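Local atomic coordinates of serine racemase (PDB entry 4ECL), a protein that belongs to the alanine racemase family, pairing an N-terminal TIM-type barrel with a C-terminal domain rich in beta strands, and assembles as a dimer. Residues A35-E40 / I70-Y75; E80-G85 / G156-L161; S90-L95 / N114-D119; Q102-Y107 / K150-A155. One frame throughout, in Å; residues are numbered along the deposited sequence.

In the fold
Following the chain from the N terminus, contact 1 closes the first loop, bringing the end of strand 32-36 to helix 66-74 and linking the inner strand layer to the outer helix layer. Only after it does contact 2 open, starting on strand 80-83 and closing on strand 152-158 some 70 residues later. The long loop so formed encloses both remaining contacts. Contact 3 starts at helix 92-97 and contact 4 at strand 101-104; their segments alternate along the chain, so the two loops cross. Strand 152-158 serves contacts 2 and 4, whose centres lie about 11 Å apart. Contacts 2 and 4 join strands, whereas contact 3 joins a helix to a turn on the outside.

Contact 1: residues A35-E40 / I70-Y75; sequences AVVKAE and IRLRKY
Val37 and Leu72 form the apolar half of this contact, Glu40 and Arg71 the charged half. In the first, a single methyl meets a single methyl: CG2 of Val37 lies 4.0 Å from CD1 of Leu72, and the two side chains run at a slant to one another. The valine torsion (chi1 -68°) sets CG1 anti to the carbonyl carbon, which leaves CG2 between the backbone N and that carbon, on the side where the leucine lies. Both residues are buried, although their CA atoms stay 9.6 Å apart; the side chains alone bridge the distance.

The charged pair lies toward the partly exposed side of the contact. OE2 of Glu40 and NH2 of Arg71 are paired as a salt bridge, but the model sets them too close, so the detail is doubtful. The other carboxylate oxygen, OE1, accepts a hydrogen bond from the backbone N of Met46, giving Glu40 a second anchor. On the arginine side NE makes a weak hydrogen bond to OH of Tyr75 (3.4 Å), one helical turn further on. Carbonyl O of Arg71 in turn lies over one face of the Tyr75 ring, toward its rim.

The contact joins the C-terminal end of a barrel strand to a helix of the surrounding layer. Val37 follows strand 32-36 and rests also on Phe61 and Val63 of the neighbouring strand, whereas Leu72, on helix 66-74, is wedged against Met46 and Thr50 of helix 46-55 and against Ile81 of strand 80-83.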
loop_
_atom_site.group_PDB
_atom_site.type_symbol
_atom_site.label_atom_id
_atom_site.label_comp_id
_atom_site.label_asym_id
_atom_site.label_seq_id
_atom_site.Cartn_x
_atom_site.Cartn_y
_atom_site.Cartn_z
ATOM N N ALA A 35 20.427 9.544 5.775
ATOM C CA ALA A 35 19.699 8.503 5.094
ATOM C C ALA A 35 18.211 8.704 5.360
ATOM O O ALA A 35 17.767 8.719 6.509
ATOM C CB ALA A 35 20.166 7.141 5.574
ATOM N N VAL A 36 17.450 8.878 4.289
ATOM C CA VAL A 36 16.019 9.075 4.410
ATOM C C VAL A 36 15.335 7.706 4.470
ATOM O O VAL A 36 15.291 6.983 3.463
ATOM C CB VAL A 36 15.499 9.862 3.207
ATOM C CG1 VAL A 36 13.985 10.049 3.307
ATOM C CG2 VAL A 36 16.214 11.211 3.124
ATOM N N VAL A 37 14.820 7.334 5.644
ATOM C CA VAL A 37 14.288 5.978 5.830
ATOM C C VAL A 37 12.780 5.949 6.123
ATOM O O VAL A 37 12.259 4.973 6.659
ATOM C CB VAL A 37 15.070 5.208 6.926
ATOM C CG1 VAL A 37 16.500 4.920 6.452
ATOM C CG2 VAL A 37 15.099 5.984 8.242
ATOM N N LYS A 38 12.093 7.031 5.767
ATOM C CA LYS A 38 10.647 7.133 5.949
ATOM C C LYS A 38 9.909 6.122 5.066
ATOM O O LYS A 38 10.481 5.603 4.107
ATOM C CB LYS A 38 10.178 8.544 5.609
ATOM C CG LYS A 38 10.573 8.992 4.234
ATOM C CD LYS A 38 10.170 10.430 3.958
ATOM C CE LYS A 38 10.381 10.766 2.494
ATOM N NZ LYS A 38 9.883 12.117 2.127
ATOM N N ALA A 39 8.640 5.872 5.387
ATOM C CA ALA A 39 7.803 4.874 4.702
ATOM C C ALA A 39 8.451 3.513 4.577
ATOM O O ALA A 39 8.615 3.012 3.466
ATOM C CB ALA A 39 7.402 5.352 3.339
ATOM N N GLU A 40 8.800 2.914 5.712
ATOM C CA GLU A 40 9.463 1.624 5.730
ATOM C C GLU A 40 10.706 1.618 4.854
ATOM O O GLU A 40 10.938 0.655 4.112
ATOM C CB GLU A 40 8.505 0.521 5.285
ATOM C CG GLU A 40 7.493 0.166 6.346
ATOM C CD GLU A 40 8.152 -0.421 7.574
ATOM O OE1 GLU A 40 9.219 -1.067 7.431
ATOM O OE2 GLU A 40 7.610 -0.224 8.683
ATOM N N ILE A 70 10.361 7.042 16.800
ATOM C CA ILE A 70 10.293 6.229 18.004
ATOM C C ILE A 70 10.587 4.746 17.678
ATOM O O ILE A 70 11.314 4.068 18.416
ATOM C CB ILE A 70 8.911 6.389 18.677
ATOM C CG1 ILE A 70 8.770 7.791 19.258
ATOM C CG2 ILE A 70 8.713 5.379 19.787
ATOM C CD1 ILE A 70 7.426 8.008 19.939
ATOM N N ARG A 71 10.044 4.256 16.563
ATOM C CA ARG A 71 10.336 2.886 16.123
ATOM C C ARG A 71 11.832 2.652 15.923
ATOM O O ARG A 71 12.357 1.618 16.336
ATOM C CB ARG A 71 9.567 2.539 14.850
ATOM C CG ARG A 71 8.135 2.093 15.127
ATOM C CD ARG A 71 7.314 2.053 13.856
ATOM N NE ARG A 71 7.826 1.069 12.916
ATOM C CZ ARG A 71 7.754 1.193 11.595
ATOM N NH1 ARG A 71 7.200 2.275 11.055
ATOM N NH2 ARG A 71 8.247 0.242 10.814
ATOM N N LEU A 72 12.519 3.622 15.319
ATOM C CA LEU A 72 13.962 3.516 15.115
ATOM C C LEU A 72 14.684 3.352 16.435
ATOM O O LEU A 72 15.563 2.500 16.564
ATOM C CB LEU A 72 14.508 4.725 14.369
ATOM C CG LEU A 72 14.006 4.859 12.936
ATOM C CD1 LEU A 72 14.814 5.926 12.226
ATOM C CD2 LEU A 72 14.175 3.510 12.250
ATOM N N ARG A 73 14.301 4.160 17.414
ATOM C CA ARG A 73 14.876 4.080 18.754
ATOM C C ARG A 73 14.654 2.698 19.362
ATOM O O ARG A 73 15.527 2.162 20.048
ATOM C CB ARG A 73 14.272 5.155 19.671
ATOM C CG ARG A 73 14.702 6.595 19.353
ATOM C CD ARG A 73 16.220 6.740 19.394
ATOM N NE ARG A 73 16.652 8.134 19.263
ATOM C CZ ARG A 73 17.769 8.522 18.657
ATOM N NH1 ARG A 73 18.575 7.619 18.112
ATOM N NH2 ARG A 73 18.079 9.814 18.588
ATOM N N LYS A 74 13.479 2.127 19.112
ATOM C CA LYS A 74 13.169 0.795 19.610
ATOM C C LYS A 74 13.960 -0.273 18.864
ATOM O O LYS A 74 14.193 -1.355 19.393
ATOM C CB LYS A 74 11.667 0.508 19.515
ATOM C CG LYS A 74 10.819 1.318 20.494
ATOM C CD LYS A 74 9.339 1.280 20.126
ATOM C CE LYS A 74 8.493 2.100 21.117
ATOM N NZ LYS A 74 7.052 2.210 20.714
ATOM N N TYR A 75 14.368 0.024 17.632
ATOM C CA TYR A 75 15.208 -0.912 16.874
ATOM C C TYR A 75 16.660 -0.857 17.342
ATOM O O TYR A 75 17.495 -1.619 16.873
ATOM C CB TYR A 75 15.153 -0.616 15.373
ATOM C CG TYR A 75 13.797 -0.830 14.741
ATOM C CD1 TYR A 75 12.849 -1.660 15.338
ATOM C CD2 TYR A 75 13.468 -0.212 13.540
ATOM C CE1 TYR A 75 11.608 -1.863 14.754
ATOM C CE2 TYR A 75 12.230 -0.403 12.953
ATOM C CZ TYR A 75 11.306 -1.230 13.563
ATOM O OH TYR A 75 10.076 -1.420 12.974
#

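Contact 2: residues E80-G85 / G156-L161; sequences EILILG and GIFTHL
The backbones of Leu84 and Phe158 stay well separated, 10.3 Å between their CA atoms, in keeping with strands 101-104 and 120-127 lying between strands 80-83 and 152-158 in the parallel barrel sheet. Side chains therefore carry the whole contact. The Phe158 torsion (chi1 75°) places the ring between the backbone N and carbonyl carbon of its own residue, and the ring reaches toward the two leucines.

Two adjacent ring atoms do the touching. CE1 of Phe158 lies 4.5 Å from CD2 of Leu82, and CZ of Phe158 lies 4.4 Å from CD2 of Leu84. The two leucine methyls also meet each other, CD2 of Leu82 being 3.8 Å from CD2 of Leu84, so that they offer the ring one continuous apolar ledge. Leu82 arrives there with its CG anti to the backbone N (chi1 175°), whereas Leu84, just past the end of its strand, bends its side-chain end inward.

Thr103, from the strand next to 80-83, also packs against the ring, and His200 stacks on it, so Phe158 helps to fill the middle of the barrel with neighbours from several strands. The chemistry is wholly apolar across the two segments: with spacings near 4.5 Å and no directional bond, association rests on dispersion and on withdrawing ring and methyl surface from water.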
loop_
_atom_site.group_PDB
_atom_site.type_symbol
_atom_site.label_atom_id
_atom_site.label_comp_id
_atom_site.label_asym_id
_atom_site.label_seq_id
_atom_site.Cartn_x
_atom_site.Cartn_y
_atom_site.Cartn_z
ATOM N N GLU A 80 21.515 10.353 15.371
ATOM C CA GLU A 80 20.526 11.420 15.295
ATOM C C GLU A 80 19.450 11.076 14.271
ATOM O O GLU A 80 19.715 10.424 13.247
ATOM C CB GLU A 80 21.177 12.777 14.984
ATOM C CG GLU A 80 21.877 12.866 13.632
ATOM C CD GLU A 80 22.741 14.117 13.497
ATOM O OE1 GLU A 80 22.886 14.849 14.498
ATOM O OE2 GLU A 80 23.280 14.360 12.394
ATOM N N ILE A 81 18.227 11.495 14.578
ATOM C CA ILE A 81 17.081 11.269 13.713
ATOM C C ILE A 81 16.320 12.587 13.554
ATOM O O ILE A 81 16.039 13.265 14.536
ATOM C CB ILE A 81 16.131 10.216 14.330
ATOM C CG1 ILE A 81 16.879 8.913 14.610
ATOM C CG2 ILE A 81 14.910 9.983 13.430
ATOM C CD1 ILE A 81 16.140 7.975 15.549
ATOM N N LEU A 82 16.001 12.944 12.316
ATOM C CA LEU A 82 15.229 14.142 12.021
ATOM C C LEU A 82 13.831 13.761 11.544
ATOM O O LEU A 82 13.686 13.012 10.578
ATOM C CB LEU A 82 15.918 14.950 10.922
ATOM C CG LEU A 82 15.172 16.178 10.398
ATOM C CD1 LEU A 82 14.937 17.159 11.545
ATOM C CD2 LEU A 82 15.954 16.844 9.258
ATOM N N ILE A 83 12.809 14.275 12.222
ATOM C CA ILE A 83 11.429 14.142 11.771
ATOM C C ILE A 83 11.122 15.281 10.824
ATOM O O ILE A 83 11.101 16.447 11.239
ATOM C CB ILE A 83 10.468 14.212 12.947
ATOM C CG1 ILE A 83 10.832 13.133 13.961
ATOM C CG2 ILE A 83 9.012 14.065 12.473
ATOM C CD1 ILE A 83 10.322 13.422 15.324
ATOM N N LEU A 84 10.886 14.942 9.562
ATOM C CA LEU A 84 10.745 15.925 8.491
ATOM C C LEU A 84 9.413 16.664 8.470
ATOM O O LEU A 84 9.311 17.746 7.884
ATOM C CB LEU A 84 10.927 15.247 7.142
ATOM C CG LEU A 84 12.285 14.621 6.898
ATOM C CD1 LEU A 84 12.248 13.777 5.636
ATOM C CD2 LEU A 84 13.311 15.759 6.783
ATOM N N GLY A 85 8.392 16.072 9.080
ATOM C CA GLY A 85 7.057 16.646 9.035
ATOM C C GLY A 85 6.523 17.097 10.385
ATOM O O GLY A 85 7.245 17.104 11.384
ATOM N N GLY A 156 19.951 22.973 13.067
ATOM C CA GLY A 156 20.061 23.037 11.629
ATOM C C GLY A 156 18.999 23.885 10.977
ATOM O O GLY A 156 18.020 24.300 11.604
ATOM N N ILE A 157 19.198 24.154 9.699
ATOM C CA ILE A 157 18.256 24.943 8.930
ATOM C C ILE A 157 18.285 24.374 7.521
ATOM O O ILE A 157 19.350 24.058 7.001
ATOM C CB ILE A 157 18.621 26.449 8.961
ATOM C CG1 ILE A 157 17.829 27.225 7.918
ATOM C CG2 ILE A 157 20.095 26.655 8.749
ATOM C CD1 ILE A 157 17.839 28.714 8.174
ATOM N N PHE A 158 17.120 24.206 6.910
ATOM C CA PHE A 158 17.080 23.510 5.639
ATOM C C PHE A 158 15.932 23.917 4.744
ATOM O O PHE A 158 15.003 24.591 5.190
ATOM C CB PHE A 158 17.098 21.987 5.858
ATOM C CG PHE A 158 15.793 21.387 6.355
ATOM C CD1 PHE A 158 15.446 21.439 7.700
ATOM C CD2 PHE A 158 14.963 20.698 5.484
ATOM C CE1 PHE A 158 14.274 20.858 8.154
ATOM C CE2 PHE A 158 13.786 20.106 5.929
ATOM C CZ PHE A 158 13.439 20.180 7.261
ATOM N N THR A 159 16.019 23.506 3.478
ATOM C CA THR A 159 14.937 23.690 2.520
ATOM C C THR A 159 14.879 22.518 1.531
ATOM O O THR A 159 15.791 21.696 1.486
ATOM C CB THR A 159 15.063 25.046 1.777
ATOM O OG1 THR A 159 13.832 25.351 1.092
ATOM C CG2 THR A 159 16.237 25.026 0.799
ATOM N N HIS A 160 13.794 22.425 0.767
ATOM C CA HIS A 160 13.652 21.389 -0.247
ATOM C C HIS A 160 13.579 22.028 -1.623
ATOM O O HIS A 160 12.855 23.006 -1.816
ATOM C CB HIS A 160 12.377 20.567 -0.016
ATOM C CG HIS A 160 12.593 19.314 0.777
ATOM N ND1 HIS A 160 12.609 19.296 2.155
ATOM C CD2 HIS A 160 12.803 18.035 0.382
ATOM C CE1 HIS A 160 12.816 18.061 2.577
ATOM N NE2 HIS A 160 12.939 17.276 1.521
ATOM N N LEU A 161 14.317 21.470 -2.581
ATOM C CA LEU A 161 14.260 21.940 -3.962
ATOM C C LEU A 161 13.112 21.279 -4.717
ATOM O O LEU A 161 12.886 20.073 -4.596
ATOM C CB LEU A 161 15.580 21.674 -4.670
ATOM C CG LEU A 161 16.798 22.281 -3.981
ATOM C CD1 LEU A 161 18.102 21.778 -4.640
ATOM C CD2 LEU A 161 16.714 23.814 -4.007
#

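Contact 3: residues S90-L95 / N114-D119; sequences SRAKEL and NKQGYD
Ala92 and Lys93, at the start of helix 92-97, pack against Gln116 and Tyr118 in the turn that follows helix 107-114. The close part is centred on the alanine. Its CB touches CB of Gln116 at 3.6 Å and CD2 of Tyr118 at 3.9 Å, and it is buried. Lys93 adds a CH-pi contact through its backbone: CA lies 3.9 Å from the Tyr118 ring centroid, only 8° off the ring normal. CB follows over the same ring, 3.7 Å from CZ of Tyr118. Gly117, with positive phi, lets the chain turn between Gln116 and Tyr118.

The outer side is looser. With CG anti to N (chi1 177°), the lysine chain runs out past the phenol, its CD 3.7 Å from OH of Tyr118. Beyond, a water lying in the plane of the tyrosine ring, at its edge, links NZ of Lys93 to OH of Tyr118, both bonds being weak. Gln116 spends its NE2 on O of Leu112.

Lys93 thus meets the ring with its aliphatic portion rather than its ammonium group, which leaves the charge to the solvent side; the contact rests mainly on hydrocarbon packing, on the ring face and between Ala92 and Gln116.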
loop_
_atom_site.group_PDB
_atom_site.type_symbol
_atom_site.label_atom_id
_atom_site.label_comp_id
_atom_site.label_asym_id
_atom_site.label_seq_id
_atom_site.Cartn_x
_atom_site.Cartn_y
_atom_site.Cartn_z
ATOM N N SER A 90 1.705 18.122 21.537
ATOM C CA SER A 90 1.231 17.366 22.685
ATOM C C SER A 90 2.120 16.162 22.932
ATOM O O SER A 90 2.018 15.506 23.967
ATOM C CB SER A 90 -0.219 16.912 22.481
ATOM O OG SER A 90 -0.323 15.972 21.425
ATOM N N ARG A 91 2.990 15.863 21.974
ATOM C CA ARG A 91 3.899 14.735 22.120
ATOM C C ARG A 91 5.324 15.228 22.328
ATOM O O ARG A 91 6.283 14.518 22.043
ATOM C CB ARG A 91 3.800 13.790 20.912
ATOM C CG ARG A 91 2.419 13.140 20.754
ATOM C CD ARG A 91 2.374 12.116 19.610
ATOM N NE ARG A 91 3.054 10.870 19.955
ATOM C CZ ARG A 91 3.160 9.821 19.145
ATOM N NH1 ARG A 91 2.627 9.855 17.931
ATOM N NH2 ARG A 91 3.800 8.734 19.549
ATOM N N ALA A 92 5.456 16.450 22.836
ATOM C CA ALA A 92 6.773 17.049 23.039
ATOM C C ALA A 92 7.602 16.257 24.042
ATOM O O ALA A 92 8.830 16.284 23.998
ATOM C CB ALA A 92 6.646 18.492 23.489
ATOM N N LYS A 93 6.919 15.563 24.948
ATOM C CA LYS A 93 7.588 14.742 25.946
ATOM C C LYS A 93 8.308 13.559 25.291
ATOM O O LYS A 93 9.422 13.202 25.675
ATOM C CB LYS A 93 6.576 14.256 26.981
ATOM C CG LYS A 93 7.156 13.340 28.032
ATOM C CD LYS A 93 6.123 13.010 29.096
ATOM C CE LYS A 93 6.579 11.839 29.954
ATOM N NZ LYS A 93 7.961 12.027 30.481
ATOM N N GLU A 94 7.670 12.962 24.292
ATOM C CA GLU A 94 8.264 11.845 23.567
ATOM C C GLU A 94 9.440 12.301 22.711
ATOM O O GLU A 94 10.428 11.578 22.574
ATOM C CB GLU A 94 7.218 11.151 22.693
ATOM C CG GLU A 94 6.168 10.394 23.477
ATOM C CD GLU A 94 5.035 9.899 22.598
ATOM O OE1 GLU A 94 4.109 10.694 22.328
ATOM O OE2 GLU A 94 5.069 8.720 22.176
ATOM N N LEU A 95 9.324 13.495 22.132
ATOM C CA LEU A 95 10.414 14.071 21.357
ATOM C C LEU A 95 11.632 14.200 22.247
ATOM O O LEU A 95 12.763 13.916 21.830
ATOM C CB LEU A 95 10.033 15.455 20.838
ATOM C CG LEU A 95 9.100 15.490 19.636
ATOM C CD1 LEU A 95 8.680 16.910 19.311
ATOM C CD2 LEU A 95 9.808 14.859 18.458
ATOM N N ASN A 114 7.505 25.113 21.852
ATOM C CA ASN A 114 8.333 25.691 22.910
ATOM C C ASN A 114 7.567 25.773 24.227
ATOM O O ASN A 114 8.121 25.520 25.300
ATOM C CB ASN A 114 8.812 27.087 22.504
ATOM C CG ASN A 114 9.770 27.706 23.518
ATOM O OD1 ASN A 114 10.715 27.062 23.981
ATOM N ND2 ASN A 114 9.528 28.966 23.865
ATOM N N LYS A 115 6.285 26.112 24.133
ATOM C CA LYS A 115 5.451 26.308 25.314
ATOM C C LYS A 115 5.173 25.018 26.067
ATOM O O LYS A 115 4.734 25.054 27.214
ATOM C CB LYS A 115 4.140 26.996 24.937
ATOM C CG LYS A 115 4.345 28.419 24.465
ATOM C CD LYS A 115 3.052 29.059 24.017
ATOM C CE LYS A 115 3.263 30.536 23.728
ATOM N NZ LYS A 115 3.681 31.280 24.950
ATOM N N GLN A 116 5.438 23.879 25.434
ATOM C CA GLN A 116 5.232 22.596 26.099
ATOM C C GLN A 116 6.235 22.400 27.240
ATOM O O GLN A 116 6.018 21.585 28.136
ATOM C CB GLN A 116 5.284 21.449 25.095
ATOM C CG GLN A 116 4.346 21.639 23.915
ATOM C CD GLN A 116 2.924 21.946 24.349
ATOM O OE1 GLN A 116 2.314 21.179 25.093
ATOM N NE2 GLN A 116 2.388 23.073 23.884
ATOM N N GLY A 117 7.325 23.165 27.210
ATOM C CA GLY A 117 8.288 23.182 28.297
ATOM C C GLY A 117 9.375 22.121 28.245
ATOM O O GLY A 117 10.200 22.027 29.159
ATOM N N TYR A 118 9.387 21.322 27.181
ATOM C CA TYR A 118 10.397 20.275 27.026
ATOM C C TYR A 118 11.579 20.714 26.161
ATOM O O TYR A 118 11.403 21.356 25.124
ATOM C CB TYR A 118 9.766 19.001 26.465
ATOM C CG TYR A 118 8.811 18.348 27.431
ATOM C CD1 TYR A 118 9.285 17.648 28.529
ATOM C CD2 TYR A 118 7.438 18.442 27.257
ATOM C CE1 TYR A 118 8.419 17.054 29.427
ATOM C CE2 TYR A 118 6.560 17.852 28.154
ATOM C CZ TYR A 118 7.060 17.161 29.234
ATOM O OH TYR A 118 6.208 16.568 30.130
ATOM N N ASP A 119 12.785 20.375 26.607
ATOM C CA ASP A 119 13.994 20.657 25.841
ATOM C C ASP A 119 14.092 19.743 24.617
ATOM O O ASP A 119 14.197 18.528 24.741
ATOM C CB ASP A 119 15.231 20.523 26.730
ATOM C CG ASP A 119 15.354 21.665 27.733
ATOM O OD1 ASP A 119 14.808 22.759 27.465
ATOM O OD2 ASP A 119 16.001 21.467 28.784
HETATM O O HOH W 1 7.593 14.793 32.568
#

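Contact 4: residues Q102-Y107 / K150-A155; sequences QTLIDY and KHIKVA
Leu104 meets both Ile152 and Val154, and the second segment is easily followed toward them. Lys150 and His151 come first, ahead of the strand; CG of Lys150 sits 3.7 Å above the plane of the His151 imidazole, toward its rim. His151 is tied down at two points, its backbone N bonded to OD1 of Asn114 and its ND1 to OD1 of Asp119, which probably helps hold the entry to strand 152-158.

Ile152 opens that strand and makes the closest approach: its CG2 is 4.0 Å from CD1 of Leu104, the two side chains lying alongside and pointing opposite ways. Its chi1 of -51° turns CG2 anti to the backbone N. Lys153 takes no part across the contact; its NZ bends back to carbonyl O of Val154 in a weak bond. Val154 then presents CG2 to the same leucine methyl, CD1 of Leu104, at 4.2 Å, so a single methyl is shared by two strand residues.

Strand 120-127 runs between the two segments in the sheet; Leu104 and Ile152 both rest on its small Ala122, and Val154 on its Ile124. From helix 107-114, Ser110 packs against Leu104 and Asn114 against Ile152. All three partners are buried, and the contact is apolar packing between two strands that are not adjacent in the sheet, with helix 107-114 over it.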
loop_
_atom_site.group_PDB
_atom_site.type_symbol
_atom_site.label_atom_id
_atom_site.label_comp_id
_atom_site.label_asym_id
_atom_site.label_seq_id
_atom_site.Cartn_x
_atom_site.Cartn_y
_atom_site.Cartn_z
ATOM N N GLN A 102 13.255 17.661 15.776
ATOM C CA GLN A 102 11.990 18.035 15.144
ATOM C C GLN A 102 12.138 19.146 14.112
ATOM O O GLN A 102 12.854 20.125 14.343
ATOM C CB GLN A 102 10.975 18.455 16.209
ATOM C CG GLN A 102 9.659 18.962 15.647
ATOM C CD GLN A 102 8.938 17.911 14.841
ATOM O OE1 GLN A 102 8.862 16.753 15.251
ATOM N NE2 GLN A 102 8.412 18.301 13.681
ATOM N N THR A 103 11.465 19.004 12.971
ATOM C CA THR A 103 11.427 20.093 11.992
ATOM C C THR A 103 10.471 21.206 12.442
ATOM O O THR A 103 9.311 20.944 12.764
ATOM C CB THR A 103 10.959 19.609 10.617
ATOM O OG1 THR A 103 11.956 18.760 10.035
ATOM C CG2 THR A 103 10.691 20.792 9.688
ATOM N N LEU A 104 10.965 22.445 12.464
ATOM C CA LEU A 104 10.114 23.607 12.724
ATOM C C LEU A 104 9.409 24.015 11.434
ATOM O O LEU A 104 10.003 24.631 10.550
ATOM C CB LEU A 104 10.947 24.770 13.278
ATOM C CG LEU A 104 11.648 24.434 14.591
ATOM C CD1 LEU A 104 12.408 25.636 15.129
ATOM C CD2 LEU A 104 10.622 23.936 15.612
ATOM N N ILE A 105 8.134 23.675 11.331
ATOM C CA ILE A 105 7.435 23.826 10.068
ATOM C C ILE A 105 6.934 25.238 9.808
ATOM O O ILE A 105 6.725 25.602 8.649
ATOM C CB ILE A 105 6.264 22.850 9.953
ATOM C CG1 ILE A 105 5.229 23.133 11.050
ATOM C CG2 ILE A 105 6.780 21.412 9.992
ATOM C CD1 ILE A 105 3.886 22.464 10.808
ATOM N N ASP A 106 6.726 26.002 10.888
ATOM C CA ASP A 106 6.480 27.450 10.825
ATOM C C ASP A 106 6.561 28.143 12.205
ATOM O O ASP A 106 6.741 27.490 13.235
ATOM C CB ASP A 106 5.182 27.788 10.070
ATOM C CG ASP A 106 3.924 27.580 10.904
ATOM O OD1 ASP A 106 4.004 27.094 12.048
ATOM O OD2 ASP A 106 2.832 27.906 10.391
ATOM N N TYR A 107 6.434 29.463 12.222
ATOM C CA TYR A 107 6.601 30.218 13.465
ATOM C C TYR A 107 5.605 29.832 14.579
ATOM O O TYR A 107 6.010 29.430 15.676
ATOM C CB TYR A 107 6.567 31.727 13.194
ATOM C CG TYR A 107 6.944 32.551 14.403
ATOM C CD1 TYR A 107 8.201 32.424 14.984
ATOM C CD2 TYR A 107 6.048 33.444 14.966
ATOM C CE1 TYR A 107 8.549 33.157 16.093
ATOM C CE2 TYR A 107 6.388 34.183 16.074
ATOM C CZ TYR A 107 7.638 34.036 16.636
ATOM O OH TYR A 107 7.982 34.782 17.743
ATOM N N LYS A 150 13.374 29.361 24.280
ATOM C CA LYS A 150 14.015 28.811 25.476
ATOM C C LYS A 150 14.224 27.291 25.474
ATOM O O LYS A 150 15.252 26.800 25.947
ATOM C CB LYS A 150 13.204 29.238 26.706
ATOM C CG LYS A 150 13.499 28.496 27.993
ATOM C CD LYS A 150 12.555 29.001 29.081
ATOM C CE LYS A 150 12.760 28.291 30.409
ATOM N NZ LYS A 150 11.793 28.787 31.433
ATOM N N HIS A 151 13.263 26.545 24.941
ATOM C CA HIS A 151 13.335 25.091 25.017
ATOM C C HIS A 151 13.688 24.428 23.696
ATOM O O HIS A 151 13.866 23.209 23.639
ATOM C CB HIS A 151 12.026 24.523 25.561
ATOM C CG HIS A 151 11.748 24.911 26.980
ATOM N ND1 HIS A 151 12.414 24.347 28.048
ATOM C CD2 HIS A 151 10.879 25.805 27.507
ATOM C CE1 HIS A 151 11.967 24.877 29.172
ATOM N NE2 HIS A 151 11.035 25.765 28.873
ATOM N N ILE A 152 13.784 25.225 22.637
ATOM C CA ILE A 152 14.115 24.703 21.315
ATOM C C ILE A 152 15.557 25.030 20.964
ATOM O O ILE A 152 15.911 26.203 20.857
ATOM C CB ILE A 152 13.222 25.323 20.223
ATOM C CG1 ILE A 152 11.743 25.219 20.597
ATOM C CG2 ILE A 152 13.500 24.682 18.871
ATOM C CD1 ILE A 152 11.310 23.876 21.083
ATOM N N LYS A 153 16.390 24.006 20.784
ATOM C CA LYS A 153 17.762 24.227 20.337
ATOM C C LYS A 153 17.872 24.004 18.831
ATOM O O LYS A 153 17.816 22.870 18.357
ATOM C CB LYS A 153 18.732 23.310 21.077
ATOM C CG LYS A 153 20.196 23.598 20.761
ATOM C CD LYS A 153 20.625 24.946 21.343
ATOM C CE LYS A 153 21.751 25.584 20.536
ATOM N NZ LYS A 153 21.308 25.973 19.164
ATOM N N VAL A 154 18.036 25.080 18.071
ATOM C CA VAL A 154 18.060 24.940 16.620
ATOM C C VAL A 154 19.444 24.467 16.169
ATOM O O VAL A 154 20.437 25.185 16.299
ATOM C CB VAL A 154 17.635 26.237 15.919
ATOM C CG1 VAL A 154 17.544 26.039 14.428
ATOM C CG2 VAL A 154 16.297 26.679 16.454
ATOM N N ALA A 155 19.496 23.239 15.663
ATOM C CA ALA A 155 20.758 22.587 15.319
ATOM C C ALA A 155 20.964 22.540 13.806
ATOM O O ALA A 155 22.011 22.120 13.317
ATOM C CB ALA A 155 20.805 21.172 15.918
#